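Insecticidal Delta-Endotoxin Cry8Ea1 (Bacillus Thuringiensis, PDB 3EB7) is an insecticidal crystal toxin active against underground larvae of Holotrichia parallela, and probably kills by making pores in gut-cell membranes, as other three-domain Cry toxins do. Local coordinates at residues 404-408 and 409-413; 334-338 and 339-343. All coordinates share one frame; numbering follows the deposited sequence.

Contact 1 of 2, residues 404-408 and 409-413; sequences LDQPN and YEAYS
Pro407 lies under the aromatic ring of Tyr409, with its CB 3.6 Å from the ring centroid and 24° off the normal, a CH-pi contact over one face. The fit is displaced toward the hydroxyl end: Pro407 CB is 3.3 Å from Tyr409 CE2, and Pro407 CG is 3.4 Å from Tyr409 CZ. Tyr409 reaches back over the proline because its CG sits between the backbone N and the carbonyl carbon (chi1 59°). Lys376 adds a cation-pi contact to the same ring. Glu410 runs extended past the proline, bringing OE2 within 3.5 Å of Pro407 CD. Gln406 crosses Glu410 at about a right angle.

In the backbone, Pro407 O accepts two bonds: from Glu410 N at 3.0 Å, with the donor well above the carbonyl plane, and from Ala411 N at 3.2 Å, in that plane. The amide of Asn408 is turned 60° from the Tyr409 ring, and its ND2 hydrogen-bonds to Glu396 OE1. At the far end, the edge of Tyr412 meets the carbonyl of Asn408, Tyr412 CD2 lying 3.3 Å from Asn408 O. This is the start of a short helix, with Pro407 at the N-cap position, leading from a loop toward strand 414-422 of the toxin's beta-rich middle region.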
loop_
_atom_site.group_PDB
_atom_site.type_symbol
_atom_site.label_atom_id
_atom_site.label_comp_id
_atom_site.label_asym_id
_atom_site.label_seq_id
_atom_site.Cartn_x
_atom_site.Cartn_y
_atom_site.Cartn_z
ATOM N N LEU A 404 2.426 14.537 11.875
ATOM C CA LEU A 404 2.251 14.869 13.285
ATOM C C LEU A 404 1.611 16.271 13.478
ATOM O O LEU A 404 1.333 16.689 14.609
ATOM C CB LEU A 404 3.579 14.752 14.030
ATOM C CG LEU A 404 4.195 13.347 14.101
ATOM C CD1 LEU A 404 5.617 13.416 14.653
ATOM C CD2 LEU A 404 3.332 12.343 14.903
ATOM N N ASP A 405 1.344 16.974 12.379
ATOM C CA ASP A 405 0.672 18.287 12.440
ATOM C C ASP A 405 -0.833 18.239 12.733
ATOM O O ASP A 405 -1.528 19.278 12.660
ATOM C CB ASP A 405 0.869 19.032 11.126
ATOM C CG ASP A 405 2.325 19.299 10.833
ATOM O OD1 ASP A 405 3.147 19.167 11.787
ATOM O OD2 ASP A 405 2.628 19.638 9.653
ATOM N N GLN A 406 -1.338 17.037 12.995
ATOM C CA GLN A 406 -2.725 16.836 13.399
ATOM C C GLN A 406 -2.835 15.641 14.291
ATOM O O GLN A 406 -1.920 14.827 14.342
ATOM C CB GLN A 406 -3.653 16.664 12.208
ATOM C CG GLN A 406 -2.953 16.584 10.899
ATOM C CD GLN A 406 -3.709 17.309 9.840
ATOM O OE1 GLN A 406 -4.948 17.340 9.869
ATOM N NE2 GLN A 406 -2.984 17.916 8.897
ATOM N N PRO A 407 -3.938 15.554 15.045
ATOM C CA PRO A 407 -4.095 14.351 15.823
ATOM C C PRO A 407 -4.109 13.095 14.936
ATOM O O PRO A 407 -4.479 13.151 13.758
ATOM C CB PRO A 407 -5.420 14.562 16.554
ATOM C CG PRO A 407 -6.064 15.667 15.881
ATOM C CD PRO A 407 -5.024 16.516 15.290
ATOM N N ASN A 408 -3.639 11.996 15.516
ATOM C CA ASN A 408 -3.582 10.728 14.812
ATOM C C ASN A 408 -4.948 10.247 14.297
ATOM O O ASN A 408 -5.003 9.614 13.245
ATOM C CB ASN A 408 -2.831 9.667 15.631
ATOM C CG ASN A 408 -3.459 9.371 16.996
ATOM O OD1 ASN A 408 -4.443 9.992 17.424
ATOM N ND2 ASN A 408 -2.900 8.380 17.672
ATOM N N TYR A 409 -6.038 10.592 14.998
ATOM C CA TYR A 409 -7.409 10.245 14.543
ATOM C C TYR A 409 -7.882 10.996 13.290
ATOM O O TYR A 409 -8.956 10.653 12.709
ATOM C CB TYR A 409 -8.444 10.377 15.652
ATOM C CG TYR A 409 -8.549 11.744 16.245
ATOM C CD1 TYR A 409 -9.244 12.749 15.589
ATOM C CD2 TYR A 409 -7.967 12.031 17.492
ATOM C CE1 TYR A 409 -9.349 14.045 16.153
ATOM C CE2 TYR A 409 -8.061 13.332 18.079
ATOM C CZ TYR A 409 -8.748 14.318 17.394
ATOM O OH TYR A 409 -8.850 15.587 17.920
ATOM N N GLU A 410 -7.126 12.031 12.900
ATOM C CA GLU A 410 -7.291 12.673 11.592
ATOM C C GLU A 410 -6.288 12.195 10.539
ATOM O O GLU A 410 -6.662 12.030 9.398
ATOM C CB GLU A 410 -7.284 14.207 11.702
ATOM C CG GLU A 410 -8.369 14.716 12.688
ATOM C CD GLU A 410 -8.521 16.255 12.749
ATOM O OE1 GLU A 410 -9.701 16.727 12.745
ATOM O OE2 GLU A 410 -7.487 16.989 12.793
ATOM N N ALA A 411 -5.044 11.907 10.918
ATOM C CA ALA A 411 -4.001 11.622 9.934
ATOM C C ALA A 411 -3.523 10.146 9.835
ATOM O O ALA A 411 -2.524 9.850 9.171
ATOM C CB ALA A 411 -2.840 12.541 10.165
ATOM N N TYR A 412 -4.239 9.223 10.463
ATOM C CA TYR A 412 -3.844 7.831 10.476
ATOM C C TYR A 412 -3.719 7.263 9.042
ATOM O O TYR A 412 -4.482 7.636 8.157
ATOM C CB TYR A 412 -4.801 6.988 11.342
ATOM C CG TYR A 412 -6.245 6.972 10.918
ATOM C CD1 TYR A 412 -6.736 5.944 10.094
ATOM C CD2 TYR A 412 -7.153 7.972 11.363
ATOM C CE1 TYR A 412 -8.074 5.897 9.712
ATOM C CE2 TYR A 412 -8.510 7.942 10.965
ATOM C CZ TYR A 412 -8.955 6.893 10.150
ATOM O OH TYR A 412 -10.293 6.835 9.752
ATOM N N SER A 413 -2.737 6.390 8.824
ATOM C CA SER A 413 -2.491 5.871 7.473
ATOM C C SER A 413 -3.155 4.513 7.219
ATOM O O SER A 413 -3.401 4.178 6.063
ATOM C CB SER A 413 -0.995 5.813 7.170
ATOM O OG SER A 413 -0.301 5.040 8.136
#

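Contact 2 of 2, residues 334-338 and 339-343; sequences IGFTG and FDVYK
Phe336 and Phe339 are joined through the backbone: Phe339 N donates to Phe336 O at 2.8 Å, with an N-H...O angle of 155° and the donor tilted 34° from the carbonyl plane. That bond closes a type II beta turn whose two central residues are Thr337 and Gly338, the glycine taking the positive phi expected at the third position. The same carbonyl oxygen of Phe336 lies near the plane of the Phe339 ring at its edge, and Phe339 CB comes within 3.2 Å of Phe336 O. With CG anti to its own carbonyl carbon (chi1 -85°), Phe339 lies back alongside the turn, where its CD1 is 3.8 Å from Thr337 O.

The Phe336 ring takes another course and reaches Val341 beyond the turn. Its CE2 is 3.4 Å from Val341 CG2, the methyl that stands beside the valine backbone N, and the two side chains meet obliquely. Ile334 packs on a face of the Phe336 ring, its CG2 3.5 Å above the plane and offset toward the rim.

Further out, Phe379 meets both phenylalanines edge-to-face, while Phe366 does so with Phe336 and Tyr370 with Phe339. Thr337 OG1 is bonded to Thr281 O, which ties the tip of the turn to strand 278-292. Past the turn, Asp340 OD1 forms salt bridges with Arg415 and Arg439, its OD2 shares a hydrogen bond with Tyr412 OH, and Tyr342 and Lys343 make a classic beta bulge opposite Asp367. The whole is a tight aromatic-lined connection between two four-stranded antiparallel sheets: strand 330-335 is an outermost strand of one, and strand 340-352 lies inside the other, in keeping with the beta-prism domain of three-domain Cry toxins.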
loop_
_atom_site.group_PDB
_atom_site.type_symbol
_atom_site.label_atom_id
_atom_site.label_comp_id
_atom_site.label_asym_id
_atom_site.label_seq_id
_atom_site.Cartn_x
_atom_site.Cartn_y
_atom_site.Cartn_z
ATOM N N ILE A 334 -16.344 -7.513 21.073
ATOM C CA ILE A 334 -16.106 -6.144 20.634
ATOM C C ILE A 334 -16.779 -5.909 19.287
ATOM O O ILE A 334 -16.452 -6.582 18.295
ATOM C CB ILE A 334 -14.571 -5.805 20.552
ATOM C CG1 ILE A 334 -13.854 -6.090 21.900
ATOM C CG2 ILE A 334 -14.389 -4.365 20.135
ATOM C CD1 ILE A 334 -12.308 -5.965 21.869
ATOM N N GLY A 335 -17.754 -5.001 19.243
ATOM C CA GLY A 335 -18.415 -4.653 17.965
ATOM C C GLY A 335 -17.586 -3.598 17.212
ATOM O O GLY A 335 -17.305 -2.546 17.765
ATOM N N PHE A 336 -17.186 -3.885 15.972
ATOM C CA PHE A 336 -16.223 -3.043 15.244
ATOM C C PHE A 336 -16.834 -2.463 13.939
ATOM O O PHE A 336 -16.161 -1.699 13.220
ATOM C CB PHE A 336 -14.975 -3.860 14.868
ATOM C CG PHE A 336 -13.871 -3.903 15.918
ATOM C CD1 PHE A 336 -13.350 -5.114 16.326
ATOM C CD2 PHE A 336 -13.313 -2.744 16.445
ATOM C CE1 PHE A 336 -12.299 -5.191 17.263
ATOM C CE2 PHE A 336 -12.260 -2.812 17.398
ATOM C CZ PHE A 336 -11.755 -4.049 17.787
ATOM N N THR A 337 -18.089 -2.820 13.645
ATOM C CA THR A 337 -18.781 -2.386 12.432
ATOM C C THR A 337 -18.706 -0.889 12.221
ATOM O O THR A 337 -19.090 -0.115 13.113
ATOM C CB THR A 337 -20.244 -2.918 12.365
ATOM O OG1 THR A 337 -20.196 -4.320 12.554
ATOM C CG2 THR A 337 -20.911 -2.699 11.009
ATOM N N GLY A 338 -18.175 -0.508 11.051
ATOM C CA GLY A 338 -17.973 0.867 10.641
ATOM C C GLY A 338 -16.803 1.590 11.272
ATOM O O GLY A 338 -16.514 2.712 10.898
ATOM N N PHE A 339 -16.133 0.957 12.230
ATOM C CA PHE A 339 -14.999 1.562 12.939
ATOM C C PHE A 339 -13.641 1.308 12.274
ATOM O O PHE A 339 -13.241 0.149 12.022
ATOM C CB PHE A 339 -14.900 1.024 14.386
ATOM C CG PHE A 339 -15.775 1.752 15.393
ATOM C CD1 PHE A 339 -16.876 1.116 15.958
ATOM C CD2 PHE A 339 -15.471 3.053 15.796
ATOM C CE1 PHE A 339 -17.686 1.758 16.878
ATOM C CE2 PHE A 339 -16.285 3.726 16.761
ATOM C CZ PHE A 339 -17.395 3.062 17.298
ATOM N N ASP A 340 -12.933 2.410 12.044
ATOM C CA ASP A 340 -11.522 2.429 11.762
ATOM C C ASP A 340 -10.763 2.404 13.086
ATOM O O ASP A 340 -10.765 3.414 13.823
ATOM C CB ASP A 340 -11.161 3.720 11.011
ATOM C CG ASP A 340 -11.520 3.660 9.511
ATOM O OD1 ASP A 340 -11.995 2.626 9.006
ATOM O OD2 ASP A 340 -11.357 4.678 8.825
ATOM N N VAL A 341 -10.152 1.259 13.405
ATOM C CA VAL A 341 -9.184 1.186 14.477
ATOM C C VAL A 341 -7.820 1.700 13.972
ATOM O O VAL A 341 -7.139 1.030 13.227
ATOM C CB VAL A 341 -9.070 -0.230 15.009
ATOM C CG1 VAL A 341 -8.027 -0.313 16.087
ATOM C CG2 VAL A 341 -10.420 -0.685 15.546
ATOM N N TYR A 342 -7.445 2.909 14.376
ATOM C CA TYR A 342 -6.226 3.541 13.874
ATOM C C TYR A 342 -4.970 3.282 14.714
ATOM O O TYR A 342 -3.870 3.578 14.277
ATOM C CB TYR A 342 -6.462 5.042 13.635
ATOM C CG TYR A 342 -6.938 5.797 14.844
ATOM C CD1 TYR A 342 -6.021 6.351 15.757
ATOM C CD2 TYR A 342 -8.306 5.944 15.097
ATOM C CE1 TYR A 342 -6.473 7.027 16.924
ATOM C CE2 TYR A 342 -8.761 6.623 16.242
ATOM C CZ TYR A 342 -7.846 7.169 17.137
ATOM O OH TYR A 342 -8.315 7.820 18.261
ATOM N N LYS A 343 -5.127 2.722 15.908
ATOM C CA LYS A 343 -3.978 2.445 16.766
ATOM C C LYS A 343 -4.314 1.342 17.724
ATOM O O LYS A 343 -5.416 1.282 18.250
ATOM C CB LYS A 343 -3.556 3.687 17.553
ATOM C CG LYS A 343 -2.442 3.408 18.585
ATOM C CD LYS A 343 -1.707 4.672 18.964
ATOM C CE LYS A 343 -1.939 5.089 20.363
ATOM N NZ LYS A 343 -0.733 4.876 21.194
#

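Contact 2 precedes contact 1 in the chain, and their centres are about 16 Å apart, yet their facing ends touch. Tyr412 OH and Asp340 OD2 are 2.6 Å apart, a probable hydrogen bond that joins segment 409-413 to the start of strand 340-352. Beside it Tyr342 packs into contact 1: its CB is 3.3 Å from Tyr412 CG, its CZ 3.6 Å from Tyr409 CB, and its CE1 3.6 Å from Asn408 OD1. Thus Asn408 and 409-413 pack against 339-343, while 334-338 brings the chain in from the neighbouring sheet. Both contacts belong to the same beta-rich region of the toxin, and the join is structural packing within it.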